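Local coordinates for glycosyltransferase-stabilizing protein Gtf2 (Streptococcus gordonii, PDB 5E9T) that supports, as partner of the glycosyltransferase Gtf1 (GtfA), the transfer of the first N-acetylglucosamine from UDP-GlcNAc onto the serine-rich repeat adhesin GspB, at residues B[296-300]-B[356-360]; B[300-305]-B[327-333]; B[312-318]-B[333-339]; B[376-382]-B[394-399]. All blocks are in the same frame, centred on the assembly; numbering follows the deposited sequence.

How the interactions relate
All four interactions lie in one parallel alpha/beta lobe, probably Rossmann-like. Interaction 3 is its regular part: two parallel strands joined by backbone hydrogen bonds, with buried residues on one face and a Gtf1 chain touching the other. Interaction 2 packs helix 300-306 beside the same strands; it shares V333 with interaction 3 and mixes an apolar cluster with a polar outer side. Interaction 1 shares L300 with it and links two loops through one histidine-to-carbonyl bond and one backbone bond, with two isoleucines packed beside it. Interaction 4, about 10 Å from interaction 1 between centres, is apolar and aromatic, with one weak backbone bond; D356 N and L378 O probably hydrogen-bond between the two.

Interaction 1 (B[296-300]-B[356-360]); sequences QIEGL and DINHG
H359 reaches across to the backbone of Q296. Its ND1 donates to Q296 O over 2.7 Å in a nearly straight bond (164° at the hydrogen), and the acceptor lies close to the plane of the imidazole. CG of H359 is turned back beside its own backbone N (chi1 -85°), which brings the ND1 edge of the ring to the carbonyl. The same ring rests against E298, whose CB lies 3.4 Å from H359 CE1. Beyond CB the E298 chain, with CG anti to the backbone N (chi1 -168°), bends at chi2 and leads away toward F380 and S399, and its carboxylate stands almost perpendicular to the imidazole. The backbone N of E298 itself donates to I357 O at 2.8 Å. Beside this bond the two isoleucines cross obliquely: CG2 of I297 sits 3.3 Å from CD1 of I357 and also lies against its CB and CG1. L300 closes the apolar side more loosely, its CD1 being 4.3 Å from I357 CD1. I297 and L300 also touch I314 of strand 311-315. I297 to L300 form a type II beta turn in which G299, at positive phi, serves as N-cap of helix 300-306. Two loops that follow strands 287-291 and 353-356, each from a parallel sheet, meet here, consistent with a Rossmann-like domain as in GT-B glycosyltransferases.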
loop_
_atom_site.group_PDB
_atom_site.type_symbol
_atom_site.label_atom_id
_atom_site.label_comp_id
_atom_site.label_asym_id
_atom_site.label_seq_id
_atom_site.Cartn_x
_atom_site.Cartn_y
_atom_site.Cartn_z
ATOM N N GLN B 296 -36.544 14.956 1.155
ATOM C CA GLN B 296 -37.893 15.146 0.659
ATOM C C GLN B 296 -38.140 16.355 -0.201
ATOM O O GLN B 296 -37.591 17.450 -0.018
ATOM C CB GLN B 296 -38.884 15.117 1.816
ATOM C CG GLN B 296 -40.269 14.673 1.356
ATOM C CD GLN B 296 -41.341 15.502 1.924
ATOM O OE1 GLN B 296 -41.139 16.663 2.283
ATOM N NE2 GLN B 296 -42.526 14.942 1.992
ATOM N N ILE B 297 -39.018 16.087 -1.162
ATOM C CA ILE B 297 -39.582 17.063 -2.071
ATOM C C ILE B 297 -40.063 18.214 -1.207
ATOM O O ILE B 297 -40.869 18.015 -0.290
ATOM C CB ILE B 297 -40.746 16.432 -2.858
ATOM C CG1 ILE B 297 -40.267 15.294 -3.773
ATOM C CG2 ILE B 297 -41.538 17.491 -3.549
ATOM C CD1 ILE B 297 -40.227 13.930 -3.088
ATOM N N GLU B 298 -39.602 19.423 -1.493
ATOM C CA GLU B 298 -39.889 20.523 -0.589
ATOM C C GLU B 298 -41.351 20.910 -0.751
ATOM O O GLU B 298 -41.779 21.308 -1.839
ATOM C CB GLU B 298 -38.958 21.703 -0.871
ATOM C CG GLU B 298 -38.972 22.804 0.181
ATOM C CD GLU B 298 -40.311 23.498 0.285
ATOM O OE1 GLU B 298 -40.729 23.808 1.417
ATOM O OE2 GLU B 298 -40.951 23.711 -0.768
ATOM N N GLY B 299 -42.111 20.798 0.332
ATOM C CA GLY B 299 -43.510 21.185 0.329
ATOM C C GLY B 299 -44.430 20.291 -0.471
ATOM O O GLY B 299 -45.384 20.784 -1.088
ATOM N N LEU B 300 -44.175 18.985 -0.479
ATOM C CA LEU B 300 -45.104 18.090 -1.157
ATOM C C LEU B 300 -46.396 17.956 -0.360
ATOM O O LEU B 300 -47.486 18.178 -0.895
ATOM C CB LEU B 300 -44.449 16.735 -1.393
ATOM C CG LEU B 300 -45.196 15.730 -2.258
ATOM C CD1 LEU B 300 -45.661 16.295 -3.607
ATOM C CD2 LEU B 300 -44.244 14.582 -2.442
ATOM N N ASP B 356 -40.877 21.380 -10.196
ATOM C CA ASP B 356 -39.484 21.086 -9.876
ATOM C C ASP B 356 -39.379 21.403 -8.393
ATOM O O ASP B 356 -39.026 22.507 -7.979
ATOM C CB ASP B 356 -38.541 21.922 -10.733
ATOM C CG ASP B 356 -37.152 21.332 -10.823
ATOM O OD1 ASP B 356 -37.003 20.123 -10.545
ATOM O OD2 ASP B 356 -36.214 22.072 -11.190
ATOM N N ILE B 357 -39.694 20.383 -7.601
ATOM C CA ILE B 357 -39.865 20.513 -6.161
ATOM C C ILE B 357 -38.862 19.704 -5.355
ATOM O O ILE B 357 -38.795 19.873 -4.128
ATOM C CB ILE B 357 -41.305 20.123 -5.785
ATOM C CG1 ILE B 357 -41.713 18.957 -6.686
ATOM C CG2 ILE B 357 -42.237 21.285 -6.039
ATOM C CD1 ILE B 357 -43.060 18.368 -6.395
ATOM N N ASN B 358 -38.103 18.819 -5.995
ATOM C CA ASN B 358 -37.259 17.836 -5.335
ATOM C C ASN B 358 -35.953 18.455 -4.843
ATOM O O ASN B 358 -35.571 19.568 -5.216
ATOM C CB ASN B 358 -36.983 16.648 -6.253
ATOM C CG ASN B 358 -36.672 17.063 -7.667
ATOM O OD1 ASN B 358 -36.695 18.246 -7.997
ATOM N ND2 ASN B 358 -36.375 16.088 -8.516
ATOM N N HIS B 359 -35.284 17.712 -3.971
ATOM C CA HIS B 359 -33.990 18.070 -3.417
ATOM C C HIS B 359 -32.922 17.124 -3.950
ATOM O O HIS B 359 -33.212 16.008 -4.395
ATOM C CB HIS B 359 -34.016 18.019 -1.885
ATOM C CG HIS B 359 -34.512 19.278 -1.249
ATOM N ND1 HIS B 359 -35.636 19.323 -0.453
ATOM C CD2 HIS B 359 -34.035 20.543 -1.295
ATOM C CE1 HIS B 359 -35.826 20.561 -0.034
ATOM N NE2 HIS B 359 -34.869 21.322 -0.533
ATOM N N GLY B 360 -31.679 17.597 -3.936
ATOM C CA GLY B 360 -30.587 16.797 -4.453
ATOM C C GLY B 360 -30.394 17.001 -5.947
ATOM O O GLY B 360 -30.748 18.037 -6.512
#

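Interaction 2 (B[300-305]-B[327-333])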
loop_
_atom_site.group_PDB
_atom_site.type_symbol
_atom_site.label_atom_id
_atom_site.label_comp_id
_atom_site.label_asym_id
_atom_site.label_seq_id
_atom_site.Cartn_x
_atom_site.Cartn_y
_atom_site.Cartn_z
ATOM N N LEU B 300 -44.175 18.985 -0.479
ATOM C CA LEU B 300 -45.104 18.090 -1.157
ATOM C C LEU B 300 -46.396 17.956 -0.360
ATOM O O LEU B 300 -47.486 18.178 -0.895
ATOM C CB LEU B 300 -44.449 16.735 -1.393
ATOM C CG LEU B 300 -45.196 15.730 -2.258
ATOM C CD1 LEU B 300 -45.661 16.295 -3.607
ATOM C CD2 LEU B 300 -44.244 14.582 -2.442
ATOM N N ASP B 301 -46.282 17.638 0.935
ATOM C CA ASP B 301 -47.436 17.549 1.832
ATOM C C ASP B 301 -48.320 18.782 1.713
ATOM O O ASP B 301 -49.547 18.685 1.593
ATOM C CB ASP B 301 -46.948 17.387 3.275
ATOM C CG ASP B 301 -47.817 16.449 4.102
ATOM O OD1 ASP B 301 -47.432 16.161 5.251
ATOM O OD2 ASP B 301 -48.867 15.989 3.610
ATOM N N THR B 302 -47.692 19.955 1.751
ATOM C CA THR B 302 -48.378 21.228 1.569
ATOM C C THR B 302 -49.242 21.237 0.306
ATOM O O THR B 302 -50.465 21.414 0.370
ATOM C CB THR B 302 -47.328 22.332 1.525
ATOM O OG1 THR B 302 -46.578 22.210 0.312
ATOM C CG2 THR B 302 -46.372 22.161 2.697
ATOM N N LEU B 303 -48.609 21.060 -0.860
ATOM C CA LEU B 303 -49.300 21.222 -2.139
ATOM C C LEU B 303 -50.350 20.144 -2.383
ATOM O O LEU B 303 -51.346 20.398 -3.069
ATOM C CB LEU B 303 -48.292 21.202 -3.287
ATOM C CG LEU B 303 -47.173 22.232 -3.296
ATOM C CD1 LEU B 303 -46.433 22.197 -4.630
ATOM C CD2 LEU B 303 -47.713 23.623 -2.990
ATOM N N VAL B 304 -50.138 18.940 -1.858
ATOM C CA VAL B 304 -50.940 17.795 -2.273
ATOM C C VAL B 304 -52.299 17.795 -1.576
ATOM O O VAL B 304 -53.327 17.519 -2.201
ATOM C CB VAL B 304 -50.141 16.502 -2.021
ATOM C CG1 VAL B 304 -49.776 16.378 -0.573
ATOM C CG2 VAL B 304 -50.886 15.281 -2.499
ATOM N N GLN B 305 -52.334 18.123 -0.283
ATOM C CA GLN B 305 -53.614 18.241 0.410
ATOM C C GLN B 305 -54.418 19.434 -0.089
ATOM O O GLN B 305 -55.654 19.409 -0.043
ATOM C CB GLN B 305 -53.391 18.371 1.920
ATOM C CG GLN B 305 -53.423 19.829 2.374
ATOM C CD GLN B 305 -53.608 20.038 3.858
ATOM O OE1 GLN B 305 -52.644 20.036 4.627
ATOM N NE2 GLN B 305 -54.848 20.271 4.270
HETATM N N MSE B 327 -46.280 9.208 2.274
HETATM C CA MSE B 327 -47.192 10.175 1.664
HETATM C C MSE B 327 -48.168 9.567 0.662
HETATM O O MSE B 327 -49.168 10.191 0.302
HETATM C CB MSE B 327 -46.392 11.299 1.019
HETATM C CG MSE B 327 -45.596 12.051 2.049
HETATM SE SE MSE B 327 -46.434 13.727 2.460
HETATM C CE MSE B 327 -45.979 14.563 0.816
ATOM N N LEU B 328 -47.931 8.316 0.279
ATOM C CA LEU B 328 -48.880 7.603 -0.565
ATOM C C LEU B 328 -50.040 7.062 0.268
ATOM O O LEU B 328 -50.913 6.357 -0.251
ATOM C CB LEU B 328 -48.158 6.505 -1.371
ATOM C CG LEU B 328 -48.923 5.593 -2.328
ATOM C CD1 LEU B 328 -48.280 5.520 -3.731
ATOM C CD2 LEU B 328 -49.061 4.195 -1.724
ATOM N N SER B 329 -50.056 7.397 1.563
ATOM C CA SER B 329 -51.283 7.304 2.345
ATOM C C SER B 329 -52.449 7.930 1.593
ATOM O O SER B 329 -53.558 7.384 1.583
ATOM C CB SER B 329 -51.100 7.994 3.697
ATOM O OG SER B 329 -51.546 9.341 3.643
ATOM N N TYR B 330 -52.214 9.067 0.946
ATOM C CA TYR B 330 -53.241 9.676 0.115
ATOM C C TYR B 330 -53.547 8.776 -1.072
ATOM O O TYR B 330 -52.643 8.211 -1.693
ATOM C CB TYR B 330 -52.794 11.043 -0.407
ATOM C CG TYR B 330 -52.287 12.027 0.626
ATOM C CD1 TYR B 330 -52.473 11.820 1.988
ATOM C CD2 TYR B 330 -51.626 13.174 0.230
ATOM C CE1 TYR B 330 -52.000 12.729 2.919
ATOM C CE2 TYR B 330 -51.161 14.077 1.150
ATOM C CZ TYR B 330 -51.346 13.860 2.487
ATOM O OH TYR B 330 -50.866 14.787 3.384
ATOM N N LYS B 331 -54.833 8.643 -1.391
ATOM C CA LYS B 331 -55.189 8.145 -2.712
ATOM C C LYS B 331 -54.926 9.184 -3.794
ATOM O O LYS B 331 -55.100 8.892 -4.981
ATOM C CB LYS B 331 -56.656 7.711 -2.738
ATOM C CG LYS B 331 -57.663 8.846 -2.846
ATOM C CD LYS B 331 -59.080 8.291 -2.945
ATOM C CE LYS B 331 -60.105 9.386 -3.199
ATOM N NZ LYS B 331 -59.975 9.964 -4.565
ATOM N N ASN B 332 -54.524 10.387 -3.385
ATOM C CA ASN B 332 -54.259 11.512 -4.267
ATOM C C ASN B 332 -52.906 11.392 -4.953
ATOM O O ASN B 332 -52.676 12.049 -5.972
ATOM C CB ASN B 332 -54.376 12.789 -3.424
ATOM C CG ASN B 332 -53.921 14.048 -4.134
ATOM O OD1 ASN B 332 -53.645 15.049 -3.480
ATOM N ND2 ASN B 332 -53.853 14.020 -5.458
ATOM N N VAL B 333 -52.025 10.559 -4.428
ATOM C CA VAL B 333 -50.665 10.422 -4.926
ATOM C C VAL B 333 -50.507 9.043 -5.558
ATOM O O VAL B 333 -51.104 8.062 -5.104
ATOM C CB VAL B 333 -49.657 10.658 -3.779
ATOM C CG1 VAL B 333 -48.316 10.057 -4.092
ATOM C CG2 VAL B 333 -49.535 12.160 -3.490
#
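Helix 300-305 passes the 3-10 segment 327-329 and the loop after it with the backbones well apart, CA to CA 7.4 Å both at D301-M327 and at V304-N332, and side chains fill the interval. The helix packs on a loop of a parallel alpha/beta fold: the loop leads into strand 333-336, and L300 and V304 of the helix also touch F312 of the neighbouring strand. M327, built as selenomethionine, points at the helix. Its chain bends at chi2 (-103°) and again at chi3, which lays CE 3.4 Å from L300 CG, with CB and CD2 of that leucine around it. SE passes D301 at a slant, 3.5 Å from its CG. The carboxylate of D301 then turns to Y330, whose OH donates a hydrogen bond to OD2; the modelled length of 2.3 Å is too short to be taken literally. Deeper in, V304 points at the loop. Its CG2, anti to the backbone N, meets V333 CG2 at 3.5 Å and lies against the Y330 ring at CD2. N332 OD1 comes to 2.8 Å from V304 O, but both are acceptors and no bond joins them; N332 ND2 hydrogen-bonds instead to L310 O. Within segment 327-333, the carbonyl O of M327 stands 3.6 Å above the plane of the Y330 ring, offset toward its rim.

Interaction 3 (B[312-318]-B[333-339]); sequences FRIAALT and VVLYQNA
F312 and V333 open a closely joined pair of parallel strands, 312-315 and 333-336, whose axes approach to 4.6 Å at an angle of 18°. F312 O accepts V334 N at 2.6 Å, V334 O takes I314 N, and I314 O takes Y336 N at 2.8 Å in an almost straight bond (177°). The buried face carries F312, I314, V333 and L335. CD2 of L335 lies against I314 CB at 3.4 Å, the two chains running side by side, and L300 and V304 of helix 300-306 pack on this face. These are the two strands of a beta-alpha-beta unit that crosses over through helix 322-325. On the opposite face R313 and Y336 also extend side by side: CD of R313 sits 3.5 Å from Y336 CE1, while the guanidinium stands nearly perpendicular to the phenol ring. This side is partly exposed, and N447 of a neighbouring Gtf1 chain packs on V334 and Y336. Beyond the strands the pairing turns irregular. A316 O accepts A339 N at 2.6 Å, one residue beyond the N338 N of a regular parallel pattern, and N338 N donates to T318 O at 2.9 Å, while L317 and Q337 lie at the solvent border.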
loop_
_atom_site.group_PDB
_atom_site.type_symbol
_atom_site.label_atom_id
_atom_site.label_comp_id
_atom_site.label_asym_id
_atom_site.label_seq_id
_atom_site.Cartn_x
_atom_site.Cartn_y
_atom_site.Cartn_z
ATOM N N PHE B 312 -50.658 13.136 -8.499
ATOM C CA PHE B 312 -49.243 13.376 -8.215
ATOM C C PHE B 312 -48.473 12.083 -8.438
ATOM O O PHE B 312 -48.652 11.112 -7.694
ATOM C CB PHE B 312 -49.032 13.893 -6.789
ATOM C CG PHE B 312 -49.419 15.336 -6.595
ATOM C CD1 PHE B 312 -48.632 16.194 -5.851
ATOM C CD2 PHE B 312 -50.569 15.836 -7.153
ATOM C CE1 PHE B 312 -49.001 17.524 -5.680
ATOM C CE2 PHE B 312 -50.932 17.153 -6.982
ATOM C CZ PHE B 312 -50.148 17.995 -6.247
ATOM N N ARG B 313 -47.613 12.072 -9.453
ATOM C CA ARG B 313 -46.768 10.923 -9.744
ATOM C C ARG B 313 -45.316 11.299 -9.500
ATOM O O ARG B 313 -44.800 12.235 -10.120
ATOM C CB ARG B 313 -46.969 10.429 -11.173
ATOM C CG ARG B 313 -48.418 10.365 -11.566
ATOM C CD ARG B 313 -48.693 9.200 -12.479
ATOM N NE ARG B 313 -50.125 9.028 -12.657
ATOM C CZ ARG B 313 -50.800 9.502 -13.694
ATOM N NH1 ARG B 313 -50.165 10.171 -14.648
ATOM N NH2 ARG B 313 -52.107 9.307 -13.779
ATOM N N ILE B 314 -44.668 10.575 -8.596
ATOM C CA ILE B 314 -43.271 10.797 -8.264
ATOM C C ILE B 314 -42.511 9.512 -8.533
ATOM O O ILE B 314 -42.965 8.420 -8.171
ATOM C CB ILE B 314 -43.104 11.247 -6.803
ATOM C CG1 ILE B 314 -43.916 12.509 -6.583
ATOM C CG2 ILE B 314 -41.638 11.438 -6.444
ATOM C CD1 ILE B 314 -43.433 13.326 -5.468
ATOM N N ALA B 315 -41.356 9.643 -9.171
ATOM C CA ALA B 315 -40.604 8.486 -9.605
ATOM C C ALA B 315 -39.132 8.647 -9.266
ATOM O O ALA B 315 -38.620 9.753 -9.066
ATOM C CB ALA B 315 -40.778 8.232 -11.106
ATOM N N ALA B 316 -38.478 7.498 -9.171
ATOM C CA ALA B 316 -37.039 7.379 -9.044
ATOM C C ALA B 316 -36.689 5.990 -9.537
ATOM O O ALA B 316 -37.541 5.096 -9.558
ATOM C CB ALA B 316 -36.572 7.573 -7.598
ATOM N N LEU B 317 -35.436 5.806 -9.942
ATOM C CA LEU B 317 -34.999 4.433 -10.141
ATOM C C LEU B 317 -34.318 3.869 -8.904
ATOM O O LEU B 317 -34.020 2.673 -8.869
ATOM C CB LEU B 317 -34.082 4.300 -11.354
ATOM C CG LEU B 317 -32.851 5.184 -11.539
ATOM C CD1 LEU B 317 -31.833 4.394 -12.343
ATOM C CD2 LEU B 317 -33.234 6.472 -12.243
ATOM N N THR B 318 -34.104 4.693 -7.882
ATOM C CA THR B 318 -33.713 4.212 -6.562
ATOM C C THR B 318 -34.947 3.628 -5.882
ATOM O O THR B 318 -36.032 3.545 -6.469
ATOM C CB THR B 318 -33.105 5.336 -5.715
ATOM O OG1 THR B 318 -34.162 6.110 -5.128
ATOM C CG2 THR B 318 -32.231 6.255 -6.564
ATOM N N VAL B 333 -52.025 10.559 -4.428
ATOM C CA VAL B 333 -50.665 10.422 -4.926
ATOM C C VAL B 333 -50.507 9.043 -5.558
ATOM O O VAL B 333 -51.104 8.062 -5.104
ATOM C CB VAL B 333 -49.657 10.658 -3.779
ATOM C CG1 VAL B 333 -48.316 10.057 -4.092
ATOM C CG2 VAL B 333 -49.535 12.160 -3.490
ATOM N N VAL B 334 -49.733 8.980 -6.644
ATOM C CA VAL B 334 -49.264 7.728 -7.237
ATOM C C VAL B 334 -47.740 7.775 -7.294
ATOM O O VAL B 334 -47.167 8.745 -7.805
ATOM C CB VAL B 334 -49.837 7.494 -8.649
ATOM C CG1 VAL B 334 -49.621 6.039 -9.091
ATOM C CG2 VAL B 334 -51.305 7.881 -8.727
ATOM N N LEU B 335 -47.082 6.726 -6.797
ATOM C CA LEU B 335 -45.625 6.700 -6.690
ATOM C C LEU B 335 -45.014 5.529 -7.448
ATOM O O LEU B 335 -45.472 4.387 -7.331
ATOM C CB LEU B 335 -45.175 6.667 -5.223
ATOM C CG LEU B 335 -45.615 7.907 -4.462
ATOM C CD1 LEU B 335 -45.010 7.964 -3.062
ATOM C CD2 LEU B 335 -45.249 9.147 -5.274
ATOM N N TYR B 336 -43.957 5.829 -8.204
ATOM C CA TYR B 336 -43.255 4.862 -9.037
ATOM C C TYR B 336 -41.828 4.740 -8.519
ATOM O O TYR B 336 -41.078 5.718 -8.535
ATOM C CB TYR B 336 -43.265 5.308 -10.503
ATOM C CG TYR B 336 -44.641 5.365 -11.141
ATOM C CD1 TYR B 336 -45.561 6.349 -10.789
ATOM C CD2 TYR B 336 -45.009 4.448 -12.117
ATOM C CE1 TYR B 336 -46.816 6.400 -11.375
ATOM C CE2 TYR B 336 -46.255 4.495 -12.712
ATOM C CZ TYR B 336 -47.157 5.470 -12.337
ATOM O OH TYR B 336 -48.397 5.510 -12.937
ATOM N N GLN B 337 -41.453 3.554 -8.048
ATOM C CA GLN B 337 -40.124 3.358 -7.486
ATOM C C GLN B 337 -39.358 2.311 -8.284
ATOM O O GLN B 337 -39.944 1.378 -8.840
ATOM C CB GLN B 337 -40.192 2.961 -6.010
ATOM C CG GLN B 337 -40.516 1.517 -5.738
ATOM C CD GLN B 337 -40.705 1.255 -4.261
ATOM O OE1 GLN B 337 -40.916 2.182 -3.477
ATOM N NE2 GLN B 337 -40.621 -0.010 -3.870
ATOM N N ASN B 338 -38.038 2.474 -8.314
ATOM C CA ASN B 338 -37.173 1.823 -9.293
ATOM C C ASN B 338 -37.825 1.896 -10.670
ATOM O O ASN B 338 -38.115 0.890 -11.317
ATOM C CB ASN B 338 -36.856 0.381 -8.900
ATOM C CG ASN B 338 -35.951 0.291 -7.690
ATOM O OD1 ASN B 338 -36.223 0.884 -6.649
ATOM N ND2 ASN B 338 -34.848 -0.436 -7.829
ATOM N N ALA B 339 -38.036 3.132 -11.116
ATOM C CA ALA B 339 -38.854 3.368 -12.296
ATOM C C ALA B 339 -38.087 3.002 -13.556
ATOM O O ALA B 339 -36.934 3.405 -13.736
ATOM C CB ALA B 339 -39.305 4.825 -12.351
#

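Interaction 4 (B[376-382]-B[394-399])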
loop_
_atom_site.group_PDB
_atom_site.type_symbol
_atom_site.label_atom_id
_atom_site.label_comp_id
_atom_site.label_asym_id
_atom_site.label_seq_id
_atom_site.Cartn_x
_atom_site.Cartn_y
_atom_site.Cartn_z
ATOM N N LEU B 376 -45.856 22.186 -18.422
ATOM C CA LEU B 376 -45.570 23.459 -17.772
ATOM C C LEU B 376 -44.801 23.208 -16.486
ATOM O O LEU B 376 -45.292 22.523 -15.581
ATOM C CB LEU B 376 -46.835 24.250 -17.461
ATOM C CG LEU B 376 -46.419 25.409 -16.555
ATOM C CD1 LEU B 376 -45.551 26.442 -17.302
ATOM C CD2 LEU B 376 -47.617 26.081 -15.907
ATOM N N ILE B 377 -43.617 23.794 -16.393
ATOM C CA ILE B 377 -42.718 23.595 -15.265
ATOM C C ILE B 377 -42.846 24.757 -14.288
ATOM O O ILE B 377 -42.855 25.926 -14.698
ATOM C CB ILE B 377 -41.269 23.462 -15.763
ATOM C CG1 ILE B 377 -41.215 22.543 -16.986
ATOM C CG2 ILE B 377 -40.369 22.970 -14.638
ATOM C CD1 ILE B 377 -39.917 22.632 -17.737
ATOM N N LEU B 378 -42.933 24.436 -12.989
ATOM C CA LEU B 378 -42.822 25.413 -11.906
ATOM C C LEU B 378 -42.019 24.808 -10.766
ATOM O O LEU B 378 -41.996 23.589 -10.586
ATOM C CB LEU B 378 -44.170 25.848 -11.311
ATOM C CG LEU B 378 -45.386 25.977 -12.207
ATOM C CD1 LEU B 378 -46.687 26.243 -11.430
ATOM C CD2 LEU B 378 -45.031 27.049 -13.058
ATOM N N GLY B 379 -41.428 25.674 -9.952
ATOM C CA GLY B 379 -40.768 25.235 -8.734
ATOM C C GLY B 379 -40.439 26.432 -7.871
ATOM O O GLY B 379 -40.861 27.558 -8.147
ATOM N N PHE B 380 -39.673 26.166 -6.815
ATOM C CA PHE B 380 -39.174 27.170 -5.889
ATOM C C PHE B 380 -37.737 27.505 -6.265
ATOM O O PHE B 380 -37.199 26.950 -7.214
ATOM C CB PHE B 380 -39.304 26.647 -4.464
ATOM C CG PHE B 380 -40.678 26.135 -4.156
ATOM C CD1 PHE B 380 -40.879 24.877 -3.628
ATOM C CD2 PHE B 380 -41.779 26.907 -4.432
ATOM C CE1 PHE B 380 -42.163 24.420 -3.371
ATOM C CE2 PHE B 380 -43.052 26.456 -4.179
ATOM C CZ PHE B 380 -43.242 25.213 -3.649
ATOM N N GLU B 381 -37.100 28.421 -5.524
ATOM C CA GLU B 381 -35.787 28.879 -5.977
ATOM C C GLU B 381 -34.748 27.771 -5.916
ATOM O O GLU B 381 -33.815 27.762 -6.727
ATOM C CB GLU B 381 -35.298 30.093 -5.189
ATOM C CG GLU B 381 -33.912 30.567 -5.648
ATOM C CD GLU B 381 -33.959 31.424 -6.906
ATOM O OE1 GLU B 381 -34.810 32.333 -6.977
ATOM O OE2 GLU B 381 -33.157 31.184 -7.831
ATOM N N GLN B 382 -34.918 26.774 -5.051
ATOM C CA GLN B 382 -34.023 25.637 -5.190
ATOM C C GLN B 382 -34.709 24.772 -6.233
ATOM O O GLN B 382 -35.572 23.942 -5.929
ATOM C CB GLN B 382 -33.773 24.909 -3.871
ATOM C CG GLN B 382 -33.038 23.579 -4.079
ATOM C CD GLN B 382 -31.989 23.274 -3.030
ATOM O OE1 GLN B 382 -31.152 24.115 -2.701
ATOM N NE2 GLN B 382 -31.990 22.047 -2.540
ATOM N N HIS B 394 -43.146 31.914 -13.153
ATOM C CA HIS B 394 -43.438 30.574 -12.686
ATOM C C HIS B 394 -42.599 30.160 -11.477
ATOM O O HIS B 394 -43.075 29.368 -10.651
ATOM C CB HIS B 394 -43.275 29.630 -13.884
ATOM C CG HIS B 394 -44.337 29.823 -14.924
ATOM N ND1 HIS B 394 -44.523 31.012 -15.597
ATOM C CD2 HIS B 394 -45.322 28.996 -15.347
ATOM C CE1 HIS B 394 -45.551 30.887 -16.421
ATOM N NE2 HIS B 394 -46.054 29.673 -16.286
ATOM N N ILE B 395 -41.387 30.704 -11.332
ATOM C CA ILE B 395 -40.511 30.308 -10.234
ATOM C C ILE B 395 -41.009 30.906 -8.923
ATOM O O ILE B 395 -41.673 31.951 -8.894
ATOM C CB ILE B 395 -39.055 30.730 -10.509
ATOM C CG1 ILE B 395 -38.108 30.096 -9.486
ATOM C CG2 ILE B 395 -38.908 32.237 -10.437
ATOM C CD1 ILE B 395 -36.734 29.800 -10.020
ATOM N N PHE B 396 -40.671 30.247 -7.821
ATOM C CA PHE B 396 -41.090 30.671 -6.496
ATOM C C PHE B 396 -39.880 30.793 -5.592
ATOM O O PHE B 396 -38.783 30.343 -5.925
ATOM C CB PHE B 396 -42.067 29.678 -5.885
ATOM C CG PHE B 396 -43.262 29.447 -6.714
ATOM C CD1 PHE B 396 -43.910 30.502 -7.321
ATOM C CD2 PHE B 396 -43.682 28.162 -6.974
ATOM C CE1 PHE B 396 -45.002 30.282 -8.121
ATOM C CE2 PHE B 396 -44.743 27.938 -7.782
ATOM C CZ PHE B 396 -45.415 28.996 -8.356
ATOM N N ASP B 397 -40.089 31.422 -4.442
ATOM C CA ASP B 397 -39.073 31.407 -3.403
ATOM C C ASP B 397 -39.039 30.037 -2.735
ATOM O O ASP B 397 -39.888 29.182 -2.982
ATOM C CB ASP B 397 -39.355 32.480 -2.361
ATOM C CG ASP B 397 -39.077 33.851 -2.862
ATOM O OD1 ASP B 397 -38.450 33.989 -3.928
ATOM O OD2 ASP B 397 -39.501 34.794 -2.170
ATOM N N SER B 398 -38.114 29.864 -1.795
ATOM C CA SER B 398 -37.950 28.529 -1.230
ATOM C C SER B 398 -39.009 28.465 -0.151
ATOM O O SER B 398 -38.781 28.798 1.007
ATOM C CB SER B 398 -36.558 28.334 -0.633
ATOM O OG SER B 398 -35.584 28.083 -1.628
ATOM N N SER B 399 -40.168 27.966 -0.553
ATOM C CA SER B 399 -41.355 27.955 0.282
ATOM C C SER B 399 -41.572 29.271 1.034
ATOM O O SER B 399 -42.241 29.278 2.073
ATOM C CB SER B 399 -41.321 26.783 1.258
ATOM O OG SER B 399 -42.122 27.043 2.400
#
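The carbonyl O of G379 is approached by several groups of the facing loop. F396 N donates to it at 2.7 Å, a weak bond because the angle at hydrogen is only 123°; I395 CA lies 3.5 Å away in a bent CA-H...O contact, and the F396 ring leans on it through CG and CD2. E381 N comes close to F396 O, but at too poor an angle to count as a hydrogen bond. The side chains take up more of the contact than these polar links. F380 and F396 meet rim to rim, with centroids 5.6 Å apart and planes at 44°, neither ring lying over the face of the other. F380 carries S399 N over one face, 4.1 Å from its CG. F396 has H394 O above one face toward the rim, and its CE2 reaches L378 CB at 4.1 Å. At the start of strand 376-379, L376 crosses H394 at about a right angle: CD1 is its nearer branch, 3.2 Å from H394 CD2, while its CD2 lies in the imidazole plane at the edge. Helix 415-428 packs on both residues, and helix 405-409 packs on F396. The chemistry implies a loop held alongside strand 376-379 and the residues after it mainly by buried apolar and aromatic packing; at the solvent side, a salt bridge to R387 probably offsets the charge of E381, whose OE1 lies 5.0 Å from D397 OD1.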